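Local coordinates for protein haloacid dehalogenase (Pseudomonas aeruginosa, PDB 3UMC) that probably removes the halogen from L-2-haloacids by hydrolysis, as a member of the haloacid dehalogenase-like hydrolase superfamily, at residues Thr61-Trp64 against Arg65-Lys69; Gly128-Ala131 against Leu132-Asp135; Phe169-Tyr172 against Lys173-Gln177; Leu220-Gly223 against Pro224-Gln228. One frame throughout, in Å; residues are numbered along the deposited sequence.

Contact 1: residues Thr61-Trp64 against Arg65-Lys69; sequences TDRW and RQQYK
Arg65 follows Thr61 by one helical turn, and its backbone N makes a weak 3.3 Å bond to Thr61 O. Its side chain leads away to a cation-pi contact with Trp36. At Gln66 the winding tightens: its N donates to Arg63 O (3.1 Å), three residues back, with the donor above the carbonyl plane. Gln66 CG lies against Asp62 O, and a water donates to Asp62 O and, weakly, to Gln66 OE1. Gln67 N again bonds three residues back, to Trp64 O at 3.1 Å. Its side chain turns back to Arg63, whose own chain bends at chi2 and chi3 (-79° and -49°) and brings NH2 to within 3.3 Å of Gln67 OE1, a weak bond between planes 45° apart. A second water steadies the pair, taking a bond from Arg63 NE and giving one to Arg63 O and another, of 2.8 Å, to Gln67 OE1. Arg63 NH2 has a stronger partner in Glu99. Tyr68 CD1 merely approaches Trp64 O (3.7 Å), while its ring meets His89. Helix 57-67 packs on helix 36-50 through Thr61 and on helix 85-99 through Trp64 and Gln67.

Contact 2: residues Gly128-Ala131 against Leu132-Asp135; sequences GMHA and LKAD
Leu132 and Gly128 meet in the last turn of helix 125-132, just before the chain enters strand 137-140 of the parallel sheet in the Rossmann-like core. This is the close-packed side. Leu132 N donates to Gly128 O at 2.9 Å in a nearly straight bond (167°), and the leucine side chain folds back over the same oxygen, with Leu132 CG 3.3 Å and CD1 3.4 Å from Gly128 O. Beyond it, Leu132 packs on Ile25 and Phe27 of the central strand 24-27. Selenomethionine Met129 takes its side chain to Leu158 and Trp160, while its carbonyl O accepts Lys133 N at 2.9 Å, the last bond of the regular helical pattern here.

The other side of the turn is looser and more polar. His130 is solvent-exposed, and Lys133 runs beside it in the same direction. With chi1 at 85°, the lysine chain starts over the turn, CG 3.5 Å from His130 O, and then runs extended alongside the His130 side chain. The ammonium arrives at the ring edge, nearly in its plane, and Lys133 NZ donates to His130 ND1 at 2.8 Å, which makes that nitrogen the acceptor.

Contact 3: residues Phe169-Tyr172 against Lys173-Gln177; sequences FGHY and KPDPQ
The loop holding His171, Tyr172 and Asp175 carries Lys173, probably the active-site lysine of the haloacid dehalogenase fold: Lys173 NZ forms salt bridges to Asp28 and Asp202, consistent with the conserved lysine and its acidic neighbours in this superfamily. The loop runs from helix 166-169 into helix 176-186 and is tied across its bend by side chains.

His171 is held in two ways. Its ND1 donates to Asp175 OD2 at 2.8 Å and 164°, with the oxygen almost exactly in the ring plane; the carboxylate is met on its anti side, well out of the carboxylate plane, and stands nearly upright to the imidazole, 79° between planes. Over one face of the same ring lies Gln177. Its CB makes a CH-pi contact 3.9 Å from the ring centroid, and its chain, bent at chi2 (90°), lays the amide almost parallel to the imidazole, CD 3.4 Å above the plane, offset toward the rim of the His171 ring. The ring is therefore gripped at its edge and covered on a face by residues from the same short segment.

Asp175 has further partners. Its OD1 makes a salt bridge to Arg76, which also reaches Tyr172 O and Lys173 O, and a water that accepts from Tyr172 N gives a 2.6 Å bond to Asp175 OD2. A cis peptide before Pro174 turns the chain within this bend. Tyr172 stacks on Trp82, away from the loop's interior. Closing the bend, Asp175 N donates to Tyr172 O at 3.0 Å, in the carbonyl plane and on a lone pair.

Contact 4: residues Leu220-Gly223 against Pro224-Gln228; sequences LEYG and PGQSQ
The Tyr222 ring meets the Gln226 amide at its edge: Gln226 OE1 lies near the ring plane, 4.0 Å from Tyr222 CD2, and the two planes stand almost perpendicular at 89°. The ring also meets Trp36 edge-to-face. Tyr222 N donates to Gln226 OE1 at 3.0 Å from above the carbonyl plane, and Gln226 NE2 donates, nearly in the amide plane, to Gln228 O at 2.7 Å, and weakly to Arg218 O. NE2 lies nearly on the line of the Gln228 C=O.

The side chain reaches this place because Gln226 is stretched out, CG opposite the backbone N (chi1 -176°) and chi2 extended too, which carries the amide back across the loop between strands 212-216 and 238-240. The backbone folds under it in two successive type I turns, Leu220 to Gly223 and Gly223 to Gln226, which share Gly223. The first is closed by Gly223 N to Leu220 O, the second by Gln226 N to Gly223 O at 3.1 Å. Gly223 joins them with a positive phi and an extended psi, a backbone shape that calls for glycine, and Pro224 takes the second position of the later turn.

A water connects Gln226 weakly through NE2 to Glu221 OE1, whose carboxylate also bonds His199 through OE1 and Trp36 through OE2. With OE1 accepting and NE2 donating, the partners support the modelled orientation of the amide. One glutamine side chain thus stitches the first turn to the chain beyond the second, chiefly by bonds to main-chain atoms.

Contacts 1 and 4 touch, although they lie far apart in sequence: Arg65 NE makes a weak bond to Tyr222 OH (3.5 Å), and Gln66 OE1 packs near Tyr222 CE1. Trp36 is shared by the two, meeting Arg65 on one hand and Tyr222 and Glu221 on the other. Contact 3 holds the probable active-site lysine; its centre is about 20 Å from that of contact 1, with nearest atoms about 7 Å apart. Contact 2 is the outlier, its centre about 32 Å from that of contact 1 and on the opposite side of the chain's centre. Even so, it packs against strand 24-27, the strand that leads into Asp28 at the site of contact 3.

Contact 1: residues Thr61-Trp64 against Arg65-Lys69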
loop_
_atom_site.group_PDB
_atom_site.type_symbol
_atom_site.label_atom_id
_atom_site.label_comp_id
_atom_site.label_asym_id
_atom_site.label_seq_id
_atom_site.Cartn_x
_atom_site.Cartn_y
_atom_site.Cartn_z
ATOM N N THR A 61 -19.138 -20.445 -10.446
ATOM C CA THR A 61 -18.574 -19.735 -9.299
ATOM C C THR A 61 -17.872 -20.703 -8.371
ATOM O O THR A 61 -16.722 -20.489 -8.038
ATOM C CB THR A 61 -19.609 -18.962 -8.559
ATOM O OG1 THR A 61 -20.139 -17.962 -9.438
ATOM C CG2 THR A 61 -19.004 -18.341 -7.305
ATOM N N ASP A 62 -18.550 -21.793 -8.000
ATOM C CA ASP A 62 -18.013 -22.733 -7.034
ATOM C C ASP A 62 -16.849 -23.542 -7.550
ATOM O O ASP A 62 -15.884 -23.791 -6.829
ATOM C CB ASP A 62 -19.130 -23.631 -6.479
ATOM C CG ASP A 62 -20.031 -22.878 -5.499
ATOM O OD1 ASP A 62 -19.638 -21.723 -5.151
ATOM O OD2 ASP A 62 -21.117 -23.409 -5.102
ATOM N N ARG A 63 -16.935 -23.971 -8.803
ATOM C CA ARG A 63 -15.839 -24.693 -9.410
ATOM C C ARG A 63 -14.607 -23.786 -9.625
ATOM O O ARG A 63 -13.476 -24.240 -9.494
ATOM C CB ARG A 63 -16.301 -25.315 -10.737
ATOM C CG ARG A 63 -17.304 -26.549 -10.601
ATOM C CD ARG A 63 -16.557 -27.866 -10.250
ATOM N NE ARG A 63 -15.396 -28.113 -11.113
ATOM C CZ ARG A 63 -15.455 -28.584 -12.359
ATOM N NH1 ARG A 63 -16.633 -28.865 -12.935
ATOM N NH2 ARG A 63 -14.319 -28.766 -13.047
ATOM N N TRP A 64 -14.829 -22.528 -9.995
ATOM C CA TRP A 64 -13.727 -21.609 -10.291
ATOM C C TRP A 64 -12.845 -21.426 -9.049
ATOM O O TRP A 64 -11.617 -21.512 -9.109
ATOM C CB TRP A 64 -14.284 -20.271 -10.726
ATOM C CG TRP A 64 -13.354 -19.384 -11.472
ATOM C CD1 TRP A 64 -12.038 -19.606 -11.776
ATOM C CD2 TRP A 64 -13.673 -18.124 -11.984
ATOM N NE1 TRP A 64 -11.536 -18.553 -12.504
ATOM C CE2 TRP A 64 -12.518 -17.617 -12.618
ATOM C CE3 TRP A 64 -14.821 -17.361 -11.978
ATOM C CZ2 TRP A 64 -12.500 -16.397 -13.218
ATOM C CZ3 TRP A 64 -14.800 -16.164 -12.563
ATOM C CH2 TRP A 64 -13.671 -15.680 -13.194
ATOM N N ARG A 65 -13.506 -21.264 -7.913
ATOM C CA ARG A 65 -12.830 -21.054 -6.653
ATOM C C ARG A 65 -11.926 -22.218 -6.296
ATOM O O ARG A 65 -10.960 -22.039 -5.560
ATOM C CB ARG A 65 -13.855 -20.782 -5.530
ATOM C CG ARG A 65 -13.254 -20.539 -4.129
ATOM C CD ARG A 65 -12.198 -19.459 -4.142
ATOM N NE ARG A 65 -11.789 -19.033 -2.807
ATOM C CZ ARG A 65 -10.940 -18.043 -2.572
ATOM N NH1 ARG A 65 -10.356 -17.399 -3.573
ATOM N NH2 ARG A 65 -10.629 -17.715 -1.326
ATOM N N GLN A 66 -12.224 -23.403 -6.806
ATOM C CA GLN A 66 -11.375 -24.582 -6.541
ATOM C C GLN A 66 -10.371 -24.958 -7.640
ATOM O O GLN A 66 -9.439 -25.712 -7.373
ATOM C CB GLN A 66 -12.269 -25.791 -6.270
ATOM C CG GLN A 66 -13.196 -25.617 -5.089
ATOM C CD GLN A 66 -12.448 -25.280 -3.820
ATOM O OE1 GLN A 66 -12.882 -24.420 -3.038
ATOM N NE2 GLN A 66 -11.299 -25.949 -3.607
ATOM N N GLN A 67 -10.574 -24.458 -8.854
ATOM C CA GLN A 67 -9.929 -25.012 -10.072
ATOM C C GLN A 67 -8.454 -24.673 -10.187
ATOM O O GLN A 67 -7.654 -25.465 -10.769
ATOM C CB GLN A 67 -10.648 -24.507 -11.331
ATOM C CG GLN A 67 -10.092 -24.967 -12.694
ATOM C CD GLN A 67 -10.676 -26.293 -13.236
ATOM O OE1 GLN A 67 -11.596 -26.903 -12.656
ATOM N NE2 GLN A 67 -10.136 -26.727 -14.380
ATOM N N TYR A 68 -8.085 -23.514 -9.629
ATOM C CA TYR A 68 -6.724 -23.004 -9.790
ATOM C C TYR A 68 -5.719 -23.557 -8.779
ATOM O O TYR A 68 -4.485 -23.397 -8.963
ATOM C CB TYR A 68 -6.728 -21.459 -9.846
ATOM C CG TYR A 68 -7.155 -20.738 -8.580
ATOM C CD1 TYR A 68 -8.298 -19.923 -8.557
ATOM C CD2 TYR A 68 -6.405 -20.860 -7.409
ATOM C CE1 TYR A 68 -8.667 -19.238 -7.384
ATOM C CE2 TYR A 68 -6.766 -20.208 -6.246
ATOM C CZ TYR A 68 -7.887 -19.387 -6.233
ATOM O OH TYR A 68 -8.172 -18.768 -5.059
ATOM N N LYS A 69 -6.226 -24.230 -7.742
ATOM C CA LYS A 69 -5.347 -24.702 -6.652
ATOM C C LYS A 69 -4.200 -25.558 -7.158
ATOM O O LYS A 69 -3.059 -25.127 -7.055
ATOM C CB LYS A 69 -6.111 -25.385 -5.512
ATOM C CG LYS A 69 -6.076 -24.561 -4.175
ATOM C CD LYS A 69 -6.855 -23.257 -4.242
ATOM C CE LYS A 69 -8.383 -23.495 -4.122
ATOM N NZ LYS A 69 -8.926 -23.671 -2.730
HETATM O O HOH W 1 -15.773 -23.344 -4.259
HETATM O O HOH W 2 -12.763 -26.769 -10.160
#

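Contact 2: residues Gly128-Ala131 against Leu132-Asp135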
loop_
_atom_site.group_PDB
_atom_site.type_symbol
_atom_site.label_atom_id
_atom_site.label_comp_id
_atom_site.label_asym_id
_atom_site.label_seq_id
_atom_site.Cartn_x
_atom_site.Cartn_y
_atom_site.Cartn_z
ATOM N N GLY A 128 -16.262 -1.802 10.889
ATOM C CA GLY A 128 -15.262 -2.376 11.745
ATOM C C GLY A 128 -13.876 -1.905 11.313
ATOM O O GLY A 128 -13.055 -1.594 12.143
HETATM N N MSE A 129 -13.626 -1.846 10.017
HETATM C CA MSE A 129 -12.303 -1.371 9.581
HETATM C C MSE A 129 -12.108 0.109 10.021
HETATM O O MSE A 129 -11.026 0.482 10.518
HETATM C CB MSE A 129 -12.117 -1.577 8.090
HETATM C CG MSE A 129 -11.840 -3.021 7.680
HETATM SE SE MSE A 129 -11.596 -3.134 5.800
HETATM C CE MSE A 129 -9.699 -2.523 5.698
ATOM N N HIS A 130 -13.168 0.929 9.865
ATOM C CA HIS A 130 -13.110 2.328 10.260
ATOM C C HIS A 130 -12.945 2.469 11.675
ATOM O O HIS A 130 -12.284 3.407 12.083
ATOM C CB HIS A 130 -14.319 3.145 9.781
ATOM C CG HIS A 130 -14.207 3.549 8.355
ATOM N ND1 HIS A 130 -13.198 4.373 7.919
ATOM C CD2 HIS A 130 -14.882 3.155 7.263
ATOM C CE1 HIS A 130 -13.315 4.531 6.610
ATOM N NE2 HIS A 130 -14.319 3.785 6.188
ATOM N N ALA A 131 -13.511 1.558 12.483
ATOM C CA ALA A 131 -13.229 1.588 13.900
ATOM C C ALA A 131 -11.744 1.233 14.252
ATOM O O ALA A 131 -11.102 1.881 15.096
ATOM C CB ALA A 131 -14.195 0.619 14.666
ATOM N N LEU A 132 -11.260 0.136 13.704
ATOM C CA LEU A 132 -9.931 -0.357 14.007
ATOM C C LEU A 132 -8.854 0.599 13.539
ATOM O O LEU A 132 -7.780 0.628 14.123
ATOM C CB LEU A 132 -9.711 -1.740 13.375
ATOM C CG LEU A 132 -10.589 -2.850 13.912
ATOM C CD1 LEU A 132 -10.765 -4.013 12.914
ATOM C CD2 LEU A 132 -10.070 -3.313 15.276
ATOM N N LYS A 133 -9.106 1.398 12.507
ATOM C CA LYS A 133 -8.041 2.176 11.891
ATOM C C LYS A 133 -7.503 3.295 12.827
ATOM O O LYS A 133 -6.366 3.833 12.633
ATOM C CB LYS A 133 -8.462 2.759 10.540
ATOM C CG LYS A 133 -9.194 4.057 10.692
ATOM C CD LYS A 133 -9.675 4.652 9.368
ATOM C CE LYS A 133 -10.798 5.745 9.599
ATOM N NZ LYS A 133 -11.258 6.314 8.304
ATOM N N ALA A 134 -8.311 3.654 13.821
ATOM C CA ALA A 134 -7.942 4.695 14.728
ATOM C C ALA A 134 -6.754 4.251 15.533
ATOM O O ALA A 134 -5.872 5.042 15.842
ATOM C CB ALA A 134 -9.162 5.040 15.684
ATOM N N ASP A 135 -6.726 2.994 15.939
ATOM C CA ASP A 135 -5.691 2.533 16.815
ATOM C C ASP A 135 -4.582 1.703 16.126
ATOM O O ASP A 135 -3.558 1.540 16.710
ATOM C CB ASP A 135 -6.352 1.809 17.992
ATOM C CG ASP A 135 -7.191 2.806 18.876
ATOM O OD1 ASP A 135 -6.571 3.794 19.355
ATOM O OD2 ASP A 135 -8.447 2.674 18.970
#

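Contact 3: residues Phe169-Tyr172 against Lys173-Gln177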
loop_
_atom_site.group_PDB
_atom_site.type_symbol
_atom_site.label_atom_id
_atom_site.label_comp_id
_atom_site.label_asym_id
_atom_site.label_seq_id
_atom_site.Cartn_x
_atom_site.Cartn_y
_atom_site.Cartn_z
ATOM N N PHE A 169 5.882 -10.320 -2.963
ATOM C CA PHE A 169 6.813 -11.260 -2.362
ATOM C C PHE A 169 7.118 -12.421 -3.282
ATOM O O PHE A 169 8.035 -13.160 -3.040
ATOM C CB PHE A 169 6.205 -11.797 -1.074
ATOM C CG PHE A 169 5.698 -10.724 -0.151
ATOM C CD1 PHE A 169 6.563 -9.852 0.462
ATOM C CD2 PHE A 169 4.350 -10.595 0.105
ATOM C CE1 PHE A 169 6.095 -8.865 1.278
ATOM C CE2 PHE A 169 3.882 -9.634 1.017
ATOM C CZ PHE A 169 4.745 -8.754 1.567
ATOM N N GLY A 170 6.334 -12.622 -4.318
ATOM C CA GLY A 170 6.501 -13.777 -5.194
ATOM C C GLY A 170 6.157 -15.088 -4.542
ATOM O O GLY A 170 6.703 -16.132 -4.949
ATOM N N HIS A 171 5.257 -15.052 -3.527
ATOM C CA HIS A 171 4.793 -16.250 -2.833
ATOM C C HIS A 171 3.292 -16.132 -2.536
ATOM O O HIS A 171 2.785 -15.018 -2.309
ATOM C CB HIS A 171 5.559 -16.404 -1.534
ATOM C CG HIS A 171 6.946 -16.947 -1.696
ATOM N ND1 HIS A 171 7.225 -18.304 -1.680
ATOM C CD2 HIS A 171 8.143 -16.318 -1.822
ATOM C CE1 HIS A 171 8.530 -18.482 -1.796
ATOM N NE2 HIS A 171 9.109 -17.297 -1.865
ATOM N N TYR A 172 2.577 -17.261 -2.542
ATOM C CA TYR A 172 1.196 -17.331 -2.083
ATOM C C TYR A 172 1.184 -17.853 -0.665
ATOM O O TYR A 172 2.020 -18.690 -0.290
ATOM C CB TYR A 172 0.336 -18.254 -2.956
ATOM C CG TYR A 172 0.061 -17.640 -4.303
ATOM C CD1 TYR A 172 -0.785 -16.547 -4.397
ATOM C CD2 TYR A 172 0.710 -18.085 -5.471
ATOM C CE1 TYR A 172 -1.033 -15.965 -5.565
ATOM C CE2 TYR A 172 0.456 -17.459 -6.684
ATOM C CZ TYR A 172 -0.419 -16.410 -6.708
ATOM O OH TYR A 172 -0.742 -15.726 -7.830
ATOM N N LYS A 173 0.225 -17.370 0.123
ATOM C CA LYS A 173 0.043 -17.835 1.490
ATOM C C LYS A 173 -0.269 -19.320 1.363
ATOM O O LYS A 173 -0.838 -19.727 0.361
ATOM C CB LYS A 173 -1.131 -17.131 2.152
ATOM C CG LYS A 173 -0.957 -15.640 2.335
ATOM C CD LYS A 173 -2.020 -14.986 3.274
ATOM C CE LYS A 173 -3.380 -14.952 2.641
ATOM N NZ LYS A 173 -4.409 -14.337 3.528
ATOM N N PRO A 174 0.085 -20.127 2.357
ATOM C CA PRO A 174 0.742 -19.812 3.558
ATOM C C PRO A 174 2.312 -19.911 3.488
ATOM O O PRO A 174 2.918 -20.152 4.502
ATOM C CB PRO A 174 0.183 -20.872 4.505
ATOM C CG PRO A 174 0.234 -22.156 3.590
ATOM C CD PRO A 174 -0.279 -21.567 2.293
ATOM N N ASP A 175 2.962 -19.662 2.350
ATOM C CA ASP A 175 4.428 -19.601 2.375
ATOM C C ASP A 175 4.784 -18.558 3.404
ATOM O O ASP A 175 4.128 -17.482 3.491
ATOM C CB ASP A 175 5.013 -19.191 1.034
ATOM C CG ASP A 175 4.836 -20.249 -0.024
ATOM O OD1 ASP A 175 4.426 -21.370 0.377
ATOM O OD2 ASP A 175 5.061 -19.957 -1.256
ATOM N N PRO A 176 5.789 -18.845 4.202
ATOM C CA PRO A 176 6.178 -17.975 5.256
ATOM C C PRO A 176 6.693 -16.611 4.787
ATOM O O PRO A 176 6.673 -15.648 5.560
ATOM C CB PRO A 176 7.265 -18.739 5.980
ATOM C CG PRO A 176 7.585 -19.879 5.164
ATOM C CD PRO A 176 6.523 -20.117 4.182
ATOM N N GLN A 177 7.175 -16.539 3.557
ATOM C CA GLN A 177 7.667 -15.313 2.992
ATOM C C GLN A 177 6.620 -14.180 2.989
ATOM O O GLN A 177 6.984 -12.998 3.055
ATOM C CB GLN A 177 8.190 -15.584 1.583
ATOM C CG GLN A 177 9.546 -16.361 1.594
ATOM C CD GLN A 177 9.380 -17.881 1.575
ATOM O OE1 GLN A 177 8.279 -18.405 1.810
ATOM N NE2 GLN A 177 10.472 -18.615 1.179
HETATM O O HOH W 3 3.890 -19.540 -3.491
#

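Contact 4: residues Leu220-Gly223 against Pro224-Gln228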
loop_
_atom_site.group_PDB
_atom_site.type_symbol
_atom_site.label_atom_id
_atom_site.label_comp_id
_atom_site.label_asym_id
_atom_site.label_seq_id
_atom_site.Cartn_x
_atom_site.Cartn_y
_atom_site.Cartn_z
ATOM N N LEU A 220 -21.059 -18.373 5.843
ATOM C CA LEU A 220 -21.795 -18.234 4.582
ATOM C C LEU A 220 -20.848 -18.008 3.398
ATOM O O LEU A 220 -21.284 -17.878 2.262
ATOM C CB LEU A 220 -22.835 -17.066 4.727
ATOM C CG LEU A 220 -23.966 -17.418 5.765
ATOM C CD1 LEU A 220 -25.098 -16.444 5.871
ATOM C CD2 LEU A 220 -24.539 -18.783 5.425
ATOM N N GLU A 221 -19.543 -17.962 3.637
ATOM C CA GLU A 221 -18.625 -17.686 2.534
ATOM C C GLU A 221 -18.879 -18.616 1.324
ATOM O O GLU A 221 -18.886 -18.161 0.160
ATOM C CB GLU A 221 -17.181 -17.861 2.973
ATOM C CG GLU A 221 -16.191 -17.524 1.922
ATOM C CD GLU A 221 -14.712 -17.621 2.371
ATOM O OE1 GLU A 221 -14.368 -17.897 3.565
ATOM O OE2 GLU A 221 -13.907 -17.330 1.482
ATOM N N TYR A 222 -19.028 -19.909 1.616
ATOM C CA TYR A 222 -19.094 -20.928 0.603
ATOM C C TYR A 222 -20.545 -21.364 0.346
ATOM O O TYR A 222 -20.783 -22.366 -0.343
ATOM C CB TYR A 222 -18.195 -22.116 0.957
ATOM C CG TYR A 222 -16.728 -21.857 0.683
ATOM C CD1 TYR A 222 -16.193 -22.066 -0.559
ATOM C CD2 TYR A 222 -15.876 -21.371 1.674
ATOM C CE1 TYR A 222 -14.796 -21.821 -0.828
ATOM C CE2 TYR A 222 -14.523 -21.125 1.414
ATOM C CZ TYR A 222 -13.984 -21.358 0.161
ATOM O OH TYR A 222 -12.630 -21.095 -0.108
ATOM N N GLY A 223 -21.478 -20.573 0.848
ATOM C CA GLY A 223 -22.904 -20.830 0.738
ATOM C C GLY A 223 -23.487 -21.684 1.861
ATOM O O GLY A 223 -22.757 -22.124 2.757
ATOM N N PRO A 224 -24.812 -21.959 1.798
ATOM C CA PRO A 224 -25.495 -22.854 2.769
ATOM C C PRO A 224 -24.831 -24.240 2.950
ATOM O O PRO A 224 -24.898 -24.790 4.035
ATOM C CB PRO A 224 -26.915 -22.970 2.200
ATOM C CG PRO A 224 -27.087 -21.671 1.351
ATOM C CD PRO A 224 -25.728 -21.484 0.733
ATOM N N GLY A 225 -24.161 -24.797 1.946
ATOM C CA GLY A 225 -23.377 -26.061 2.183
ATOM C C GLY A 225 -22.161 -26.072 3.163
ATOM O O GLY A 225 -21.709 -27.139 3.603
ATOM N N GLN A 226 -21.620 -24.897 3.505
ATOM C CA GLN A 226 -20.248 -24.808 4.020
ATOM C C GLN A 226 -19.969 -25.726 5.208
ATOM O O GLN A 226 -20.677 -25.695 6.215
ATOM C CB GLN A 226 -19.925 -23.364 4.450
ATOM C CG GLN A 226 -18.468 -23.148 4.928
ATOM C CD GLN A 226 -18.103 -21.656 5.155
ATOM O OE1 GLN A 226 -18.679 -20.741 4.520
ATOM N NE2 GLN A 226 -17.159 -21.418 6.088
ATOM N N SER A 227 -18.838 -26.409 5.121
ATOM C CA SER A 227 -18.408 -27.300 6.159
ATOM C C SER A 227 -17.068 -26.935 6.808
ATOM O O SER A 227 -16.728 -27.528 7.819
ATOM C CB SER A 227 -18.282 -28.729 5.555
ATOM O OG SER A 227 -17.202 -28.763 4.606
ATOM N N GLN A 228 -16.274 -26.063 6.185
ATOM C CA GLN A 228 -14.934 -25.720 6.637
ATOM C C GLN A 228 -14.951 -24.373 7.394
ATOM O O GLN A 228 -15.748 -23.482 7.062
ATOM C CB GLN A 228 -13.960 -25.606 5.477
ATOM C CG GLN A 228 -13.570 -26.917 4.817
ATOM C CD GLN A 228 -12.473 -27.693 5.573
ATOM O OE1 GLN A 228 -12.741 -28.781 6.122
ATOM N NE2 GLN A 228 -11.233 -27.134 5.615
HETATM O O HOH W 4 -14.863 -19.525 5.449
#